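PDB 5TPU: putative uncharacterized protein from Campylobacter jejuni, which is of unknown function but belongs to the WxcM-like branch of the cupin clan, folding largely into antiparallel beta sheets, and carries bound thymidine-5'-diphosphate. Local coordinates for residues 55-60 with 99-104; 68-73 with 105-110. The protein carries 3 engineered substitutions. All coordinates share one frame; numbering follows the deposited sequence. Where two conformers were deposited one is given.

How the contacts relate
Both contacts are built on the same antiparallel sheet, in which strand 99-104 runs between strands 55-57 and 71-76. Contact 1 lies on one flank of strand 99-104; contact 2 takes up the chain where that strand ends, and the two centres are 18 Å apart. They join at K104 N and D72 O, 2.8 Å apart and probably hydrogen-bonded, while M103 CG packs on I73 CG2. In contact 1 the side chain of H55 is about 5 Å from a bound thymidine-5'-diphosphate, and in contact 2 that of F106 is about 9 Å from one. R52, which lines a thymidine-5'-diphosphate pocket, touches M103 of contact 1 and F106 of contact 2.

Contact 1. Residues 55-60 with 99-104; sequences HAHKNL and MWREMK
H55 and R101 face each other as a hydrogen-bonded antiparallel pair at the edge of a cupin-type beta sheet, where the short strand 55-57 lies against strand 99-104. R101 N reaches H55 O at 2.9 Å, and H55 N returns a longer bond to R101 O. The side chain of R101 then folds back over the neighbouring strand. From CB, chi1 of 86° sets CG between the backbone N and the carbonyl carbon, and two further bends turn the chain toward 55-57. CD sits over one face of the H55 ring, offset toward its rim, 3.7 Å from NE2: a CH-pi contact that suits the arginine's aliphatic portion. Beyond it, NE and NH2 both grip M99 O, approaching from the same face of that carbonyl plane; the NH2 bond, at 2.8 Å, is the shorter. CZ meets the edge of H57, 3.7 Å from CD2, with ring and guanidinium planes nearly perpendicular (88°). NH1 is hydrogen-bonded to Q62 OE1, so all three nitrogens have protein partners and the charged group is fixed in rotation though buried.

The histidines are held by their own backbone partners, H55 ND1 by G53 O and H57 ND1 by A124 O, and both rings meet Y125 of the nucleotide pocket. On the opposite face of the sheet the broad W100 ring covers the H55 backbone, and small A56 fits beside it, its CB 4.0 Å from W100 CE3.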
ATOM      1  N   HIS A  55     -21.010   5.438   0.280  1.00 25.56           N
ATOM      2  CA  HIS A  55     -21.568   4.228  -0.299  1.00 23.51           C
ATOM      3  C   HIS A  55     -21.287   3.100   0.644  1.00 22.31           C
ATOM      4  O   HIS A  55     -20.515   3.275   1.600  1.00 22.01           O
ATOM      5  CB  HIS A  55     -20.927   3.945  -1.649  1.00 23.61           C
ATOM      6  CG  HIS A  55     -19.445   3.756  -1.572  1.00 25.69           C
ATOM      7  ND1 HIS A  55     -18.558   4.808  -1.582  1.00 30.20           N
ATOM      8  CD2 HIS A  55     -18.696   2.634  -1.461  1.00 26.85           C
ATOM      9  CE1 HIS A  55     -17.324   4.348  -1.471  1.00 27.43           C
ATOM     10  NE2 HIS A  55     -17.382   3.029  -1.414  1.00 28.02           N
ATOM     11  N   ALA A  56     -21.867   1.927   0.370  1.00 23.39           N
ATOM     12  CA  ALA A  56     -21.513   0.740   1.108  1.00 23.09           C
ATOM     13  C   ALA A  56     -21.026  -0.279   0.153  1.00 25.94           C
ATOM     14  O   ALA A  56     -21.116  -0.082  -1.066  1.00 23.35           O
ATOM     15  CB  ALA A  56     -22.693   0.173   1.880  1.00 24.68           C
ATOM     16  N   HIS A  57     -20.462  -1.324   0.751  1.00 22.95           N
ATOM     17  CA  HIS A  57     -20.240  -2.592   0.116  1.00 26.09           C
ATOM     18  C   HIS A  57     -20.923  -3.669   0.928  1.00 26.81           C
ATOM     19  O   HIS A  57     -21.201  -3.459   2.113  1.00 26.94           O
ATOM     20  CB  HIS A  57     -18.741  -2.853   0.076  1.00 28.75           C
ATOM     21  CG  HIS A  57     -18.017  -1.842  -0.753  1.00 29.10           C
ATOM     22  ND1 HIS A  57     -18.152  -1.781  -2.121  1.00 26.18           N
ATOM     23  CD2 HIS A  57     -17.220  -0.807  -0.404  1.00 28.82           C
ATOM     24  CE1 HIS A  57     -17.448  -0.768  -2.581  1.00 31.70           C
ATOM     25  NE2 HIS A  57     -16.844  -0.181  -1.562  1.00 31.13           N
ATOM     26  N   LYS A  58     -21.152  -4.808   0.289  1.00 28.12           N
ATOM     27  CA  LYS A  58     -21.580  -6.022   0.967  1.00 36.43           C
ATOM     28  C   LYS A  58     -20.412  -6.854   1.495  1.00 33.33           C
ATOM     29  O   LYS A  58     -20.138  -6.801   2.695  1.00 40.84           O
ATOM     30  CB  LYS A  58     -22.496  -6.852   0.058  1.00 44.30           C
ATOM     31  CG  LYS A  58     -23.524  -7.638   0.860  1.00 56.15           C
ATOM     32  CD  LYS A  58     -24.328  -8.611   0.013  1.00 58.53           C
ATOM     33  CE  LYS A  58     -25.704  -8.830   0.621  1.00 69.41           C
ATOM     34  NZ  LYS A  58     -26.491  -9.872  -0.097  1.00 76.79           N
ATOM     35  N   ASN A  59     -19.713  -7.590   0.636  1.00 29.79           N
ATOM     36  CA  ASN A  59     -18.708  -8.546   1.115  1.00 31.97           C
ATOM     37  C   ASN A  59     -17.273  -8.048   1.194  1.00 29.06           C
ATOM     38  O   ASN A  59     -16.404  -8.683   1.802  1.00 28.02           O
ATOM     39  CB  ASN A  59     -18.736  -9.808   0.272  1.00 39.59           C
ATOM     40  CG  ASN A  59     -19.603 -10.877   0.907  1.00 46.81           C
ATOM     41  OD1 ASN A  59     -19.120 -11.932   1.339  1.00 50.15           O
ATOM     42  ND2 ASN A  59     -20.876 -10.552   1.066  1.00 44.13           N
ATOM     43  N   LEU A  60     -17.046  -6.888   0.600  1.00 26.61           N
ATOM     44  CA  LEU A  60     -15.700  -6.348   0.517  1.00 23.41           C
ATOM     45  C   LEU A  60     -15.228  -5.888   1.893  1.00 21.84           C
ATOM     46  O   LEU A  60     -15.897  -5.093   2.602  1.00 20.18           O
ATOM     47  CB  LEU A  60     -15.675  -5.193  -0.489  1.00 22.00           C
ATOM     48  CG  LEU A  60     -14.332  -4.451  -0.641  1.00 21.91           C
ATOM     49  CD1 LEU A  60     -13.297  -5.374  -1.236  1.00 20.91           C
ATOM     50  CD2 LEU A  60     -14.532  -3.173  -1.463  1.00 22.69           C
ATOM     51  N   MET A  99     -20.785  -2.281   5.446  1.00 28.47           N
ATOM     52  CA  MET A  99     -20.547  -0.944   5.984  1.00 23.97           C
ATOM     53  C   MET A  99     -20.676   0.200   4.979  1.00 24.20           C
ATOM     54  O   MET A  99     -20.207   0.158   3.850  1.00 20.68           O
ATOM     55  CB  MET A  99     -19.161  -0.921   6.570  1.00 25.73           C
ATOM     56  CG  MET A  99     -18.960  -1.851   7.752  1.00 27.33           C
ATOM     57  SD  MET A  99     -19.916  -1.320   9.181  1.00 25.64           S
ATOM     58  CE  MET A  99     -19.297   0.285   9.612  1.00 25.47           C
ATOM     59  N   TRP A 100     -21.367   1.228   5.426  1.00 25.41           N
ATOM     60  CA  TRP A 100     -21.533   2.446   4.686  1.00 24.07           C
ATOM     61  C   TRP A 100     -20.383   3.298   5.214  1.00 26.38           C
ATOM     62  O   TRP A 100     -20.023   3.221   6.407  1.00 24.63           O
ATOM     63  CB  TRP A 100     -22.852   3.073   5.023  1.00 21.68           C
ATOM     64  CG  TRP A 100     -23.145   4.365   4.405  1.00 21.41           C
ATOM     65  CD1 TRP A 100     -22.823   5.625   4.875  1.00 22.57           C
ATOM     66  CD2 TRP A 100     -23.921   4.566   3.232  1.00 23.09           C
ATOM     67  NE1 TRP A 100     -23.321   6.577   4.024  1.00 22.24           N
ATOM     68  CE2 TRP A 100     -23.985   5.951   3.000  1.00 24.13           C
ATOM     69  CE3 TRP A 100     -24.525   3.704   2.321  1.00 23.40           C
ATOM     70  CZ2 TRP A 100     -24.666   6.493   1.899  1.00 25.73           C
ATOM     71  CZ3 TRP A 100     -25.200   4.253   1.248  1.00 25.08           C
ATOM     72  CH2 TRP A 100     -25.281   5.619   1.059  1.00 23.51           C
ATOM     73  N   ARG A 101     -19.757   4.034   4.310  1.00 23.16           N
ATOM     74  CA  ARG A 101     -18.633   4.889   4.705  1.00 24.00           C
ATOM     75  C   ARG A 101     -18.517   6.042   3.784  1.00 25.51           C
ATOM     76  O   ARG A 101     -18.971   6.007   2.645  1.00 22.91           O
ATOM     77  CB  ARG A 101     -17.316   4.145   4.728  1.00 22.40           C
ATOM     78  CG  ARG A 101     -16.580   4.072   3.407  1.00 23.42           C
ATOM     79  CD  ARG A 101     -17.288   3.298   2.311  1.00 21.77           C
ATOM     80  NE  ARG A 101     -17.730   1.989   2.792  1.00 22.65           N
ATOM     81  CZ  ARG A 101     -16.968   0.901   2.853  1.00 25.01           C
ATOM     82  NH1 ARG A 101     -15.676   0.928   2.513  1.00 26.70           N
ATOM     83  NH2 ARG A 101     -17.490  -0.236   3.245  1.00 24.64           N
ATOM     84  N   GLU A 102     -17.947   7.095   4.330  1.00 28.33           N
ATOM     85  CA  GLU A 102     -17.750   8.277   3.586  1.00 29.84           C
ATOM     86  C   GLU A 102     -16.501   8.949   4.107  1.00 29.59           C
ATOM     87  O   GLU A 102     -16.275   9.058   5.324  1.00 29.75           O
ATOM     88  CB  GLU A 102     -19.032   9.102   3.572  1.00 34.18           C
ATOM     89  CG  GLU A 102     -19.245  10.217   4.561  1.00 39.00           C
ATOM     90  CD  GLU A 102     -19.766  11.449   3.851  1.00 41.63           C
ATOM     91  OE1 GLU A 102     -19.156  11.805   2.841  1.00 43.43           O
ATOM     92  OE2 GLU A 102     -20.766  12.055   4.273  1.00 46.52           O
ATOM     93  N   MET A 103     -15.642   9.303   3.159  1.00 25.49           N
ATOM     94  CA  MET A 103     -14.344   9.900   3.474  1.00 23.38           C
ATOM     95  C   MET A 103     -14.314  11.375   3.095  1.00 21.75           C
ATOM     96  O   MET A 103     -14.708  11.746   1.999  1.00 27.42           O
ATOM     97  CB  MET A 103     -13.296   9.152   2.718  1.00 22.90           C
ATOM     98  CG  MET A 103     -13.462   7.658   2.828  1.00 24.43           C
ATOM     99  SD  MET A 103     -11.896   6.859   2.587  1.00 25.93           S
ATOM    100  CE  MET A 103     -11.667   6.828   0.827  1.00 32.47           C
ATOM    101  N   LYS A 104     -13.858  12.210   4.009  1.00 20.89           N
ATOM    102  CA  LYS A 104     -13.938  13.636   3.842  1.00 21.89           C
ATOM    103  C   LYS A 104     -12.806  14.325   4.576  1.00 18.87           C
ATOM    104  O   LYS A 104     -11.998  13.670   5.212  1.00 16.89           O
ATOM    105  CB  LYS A 104     -15.316  14.136   4.343  1.00 26.16           C
ATOM    106  CG  LYS A 104     -15.516  14.046   5.856  1.00 30.55           C
ATOM    107  CD  LYS A 104     -16.869  14.607   6.327  1.00 35.27           C
ATOM    108  CE  LYS A 104     -16.852  14.699   7.844  1.00 38.55           C
ATOM    109  NZ  LYS A 104     -18.056  15.368   8.407  1.00 41.28           N
TER
HETATM  110  O   HOH W   1     -18.542  -2.977   3.808  1.00 27.07           O
HETATM  111  O   HOH W   2     -15.053  -2.635   3.263  1.00 27.17           O

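Contact 2. Residues 68-73 with 105-110; sequences SGSCDI and NFSYGA
F106 has CG anti to its carbonyl carbon and beside its backbone N (chi1 -73°). One face of its ring lies against C71: C71 CB is over the middle of the ring, 3.7 Å from the centroid, and SG adds a sulfur-aromatic contact at 4.4 Å from the same point. Cysteine suits the place, being compact enough to lie close on the ring and giving it a polarisable sulfur.

S107 brings OG between its backbone N and carbonyl carbon (chi1 64°), where the hydroxyl accepts a bond from S70 N at 3.0 Å. S107 N donates in turn to S70 O at 2.7 Å, so one serine grips both polar backbone atoms of S70. S107 also begins a type II beta turn closed by A110 N on S107 O; G109, with positive phi, fits its third position. G69 likewise has positive phi, and its CA passes 3.4 Å from S107 OG. The small CB of A110 packs 3.3 Å from S68 O.

Toward the solvent side, N105 ND2 donates to the anti side of D72 OD2 at 2.9 Å, with amide and carboxylate planes 83° apart. This polar pair suits a partly exposed margin; K83 and K104 also touch D72.

The segment 105-110 links strand 99-104 to strand 111-116, crossing from one sheet to the other. C71, F106 and A110 all pack on M66 of strand 62-68, while S68 touches K111 of the second subunit.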
ATOM      1  N   SER A  68      -0.004   9.614   4.319  1.00 19.98           N
ATOM      2  CA  SER A  68       0.386  10.959   4.667  1.00 20.46           C
ATOM      3  C   SER A  68      -0.818  11.819   4.827  1.00 17.62           C
ATOM      4  O   SER A  68      -1.852  11.569   4.195  1.00 14.93           O
ATOM      5  CB  SER A  68       1.335  11.559   3.625  1.00 23.68           C
ATOM      6  OG  SER A  68       0.670  11.710   2.413  1.00 28.95           O
ATOM      7  N   GLY A  69      -0.698  12.784   5.745  1.00 15.53           N
ATOM      8  CA  GLY A  69      -1.770  13.684   6.032  1.00 17.03           C
ATOM      9  C   GLY A  69      -2.945  13.071   6.773  1.00 17.36           C
ATOM     10  O   GLY A  69      -2.797  12.103   7.484  1.00 19.98           O
ATOM     11  N   SER A  70      -4.120  13.622   6.558  1.00 17.08           N
ATOM     12  CA  SER A  70      -5.239  13.214   7.336  1.00 17.75           C
ATOM     13  C   SER A  70      -6.556  13.269   6.601  1.00 15.88           C
ATOM     14  O   SER A  70      -6.715  13.900   5.561  1.00 16.45           O
ATOM     15  CB  SER A  70      -5.325  13.990   8.644  1.00 17.55           C
ATOM     16  OG  SER A  70      -5.764  15.290   8.386  0.75 17.61           O
ATOM     17  N   CYS A  71      -7.504  12.549   7.173  1.00 16.80           N
ATOM     18  CA  CYS A  71      -8.905  12.595   6.751  1.00 18.11           C
ATOM     19  C   CYS A  71      -9.818  12.085   7.858  1.00 17.62           C
ATOM     20  O   CYS A  71      -9.354  11.540   8.830  1.00 19.14           O
ATOM     21  CB  CYS A  71      -9.158  11.788   5.467  1.00 16.47           C
ATOM     22  SG  CYS A  71      -9.203  10.016   5.762  1.00 20.36           S
ATOM     23  N   ASP A  72     -11.116  12.310   7.674  1.00 19.75           N
ATOM     24  CA  ASP A  72     -12.196  11.775   8.477  1.00 20.30           C
ATOM     25  C   ASP A  72     -12.959  10.776   7.636  1.00 24.27           C
ATOM     26  O   ASP A  72     -13.231  11.024   6.444  1.00 24.67           O
ATOM     27  CB  ASP A  72     -13.160  12.897   8.911  1.00 22.07           C
ATOM     28  CG  ASP A  72     -12.493  13.906   9.775  1.00 20.37           C
ATOM     29  OD1 ASP A  72     -11.573  13.506  10.533  1.00 22.62           O
ATOM     30  OD2 ASP A  72     -12.852  15.082   9.675  1.00 23.47           O
ATOM     31  N   ILE A  73     -13.274   9.654   8.282  1.00 23.32           N
ATOM     32  CA  ILE A  73     -14.125   8.606   7.753  1.00 28.61           C
ATOM     33  C   ILE A  73     -15.304   8.541   8.679  1.00 24.49           C
ATOM     34  O   ILE A  73     -15.148   8.286   9.880  1.00 21.71           O
ATOM     35  CB  ILE A  73     -13.533   7.178   7.799  1.00 32.09           C
ATOM     36  CG1 ILE A  73     -12.011   7.198   7.894  1.00 38.76           C
ATOM     37  CG2 ILE A  73     -14.134   6.330   6.677  1.00 33.83           C
ATOM     38  CD1 ILE A  73     -11.246   6.467   6.810  1.00 45.81           C
ATOM     39  N   ASN A 105     -12.783  15.653   4.477  1.00 20.01           N
ATOM     40  CA  ASN A 105     -11.753  16.489   5.032  1.00 22.52           C
ATOM     41  C   ASN A 105     -10.357  15.933   4.845  1.00 18.10           C
ATOM     42  O   ASN A 105      -9.590  15.955   5.802  1.00 18.16           O
ATOM     43  CB  ASN A 105     -11.995  16.684   6.534  1.00 25.93           C
ATOM     44  CG  ASN A 105     -13.307  17.353   6.805  1.00 31.26           C
ATOM     45  OD1 ASN A 105     -13.627  18.356   6.166  1.00 35.60           O
ATOM     46  ND2 ASN A 105     -14.092  16.795   7.735  1.00 34.18           N
ATOM     47  N   PHE A 106     -10.025  15.451   3.651  1.00 15.45           N
ATOM     48  CA  PHE A 106      -8.631  15.075   3.367  1.00 17.42           C
ATOM     49  C   PHE A 106      -7.789  16.333   3.488  1.00 15.33           C
ATOM     50  O   PHE A 106      -8.153  17.351   2.926  1.00 17.32           O
ATOM     51  CB  PHE A 106      -8.447  14.486   1.972  1.00 16.62           C
ATOM     52  CG  PHE A 106      -8.989  13.106   1.847  1.00 16.74           C
ATOM     53  CD1 PHE A 106     -10.351  12.905   1.701  1.00 16.72           C
ATOM     54  CD2 PHE A 106      -8.167  12.019   1.928  1.00 16.41           C
ATOM     55  CE1 PHE A 106     -10.863  11.637   1.614  1.00 18.32           C
ATOM     56  CE2 PHE A 106      -8.663  10.739   1.779  1.00 16.06           C
ATOM     57  CZ  PHE A 106     -10.015  10.538   1.643  1.00 17.08           C
ATOM     58  N   SER A 107      -6.713  16.293   4.248  1.00 16.18           N
ATOM     59  CA  SER A 107      -5.774  17.398   4.157  1.00 16.60           C
ATOM     60  C   SER A 107      -5.219  17.447   2.716  1.00 17.46           C
ATOM     61  O   SER A 107      -5.231  16.449   1.982  1.00 15.23           O
ATOM     62  CB  SER A 107      -4.681  17.250   5.188  1.00 16.79           C
ATOM     63  OG  SER A 107      -3.927  16.104   4.935  1.00 16.08           O
ATOM     64  N   TYR A 108      -4.844  18.638   2.271  1.00 15.59           N
ATOM     65  CA  TYR A 108      -4.449  18.819   0.895  1.00 17.14           C
ATOM     66  C   TYR A 108      -3.287  17.910   0.521  1.00 17.81           C
ATOM     67  O   TYR A 108      -2.279  17.921   1.186  1.00 17.61           O
ATOM     68  CB  TYR A 108      -3.975  20.239   0.713  1.00 18.01           C
ATOM     69  CG  TYR A 108      -3.669  20.553  -0.709  1.00 18.99           C
ATOM     70  CD1 TYR A 108      -4.661  21.009  -1.532  1.00 20.49           C
ATOM     71  CD2 TYR A 108      -2.367  20.421  -1.236  1.00 18.78           C
ATOM     72  CE1 TYR A 108      -4.409  21.318  -2.847  1.00 20.86           C
ATOM     73  CE2 TYR A 108      -2.097  20.751  -2.537  1.00 17.65           C
ATOM     74  CZ  TYR A 108      -3.115  21.194  -3.337  1.00 19.64           C
ATOM     75  OH  TYR A 108      -2.916  21.527  -4.653  1.00 24.33           O
ATOM     76  N   GLY A 109      -3.467  17.096  -0.510  1.00 16.97           N
ATOM     77  CA  GLY A 109      -2.448  16.201  -0.948  1.00 16.47           C
ATOM     78  C   GLY A 109      -2.262  15.008  -0.052  1.00 16.28           C
ATOM     79  O   GLY A 109      -1.304  14.291  -0.220  1.00 14.48           O
ATOM     80  N   ALA A 110      -3.194  14.727   0.844  1.00 15.94           N
ATOM     81  CA  ALA A 110      -3.058  13.554   1.690  1.00 15.84           C
ATOM     82  C   ALA A 110      -3.127  12.285   0.868  1.00 14.62           C
ATOM     83  O   ALA A 110      -3.687  12.285  -0.218  1.00 15.26           O
ATOM     84  CB  ALA A 110      -4.143  13.520   2.747  1.00 17.46           C
TER
HETATM   85  O   HOH W   3      -8.730  15.484   8.233  1.00 34.89           O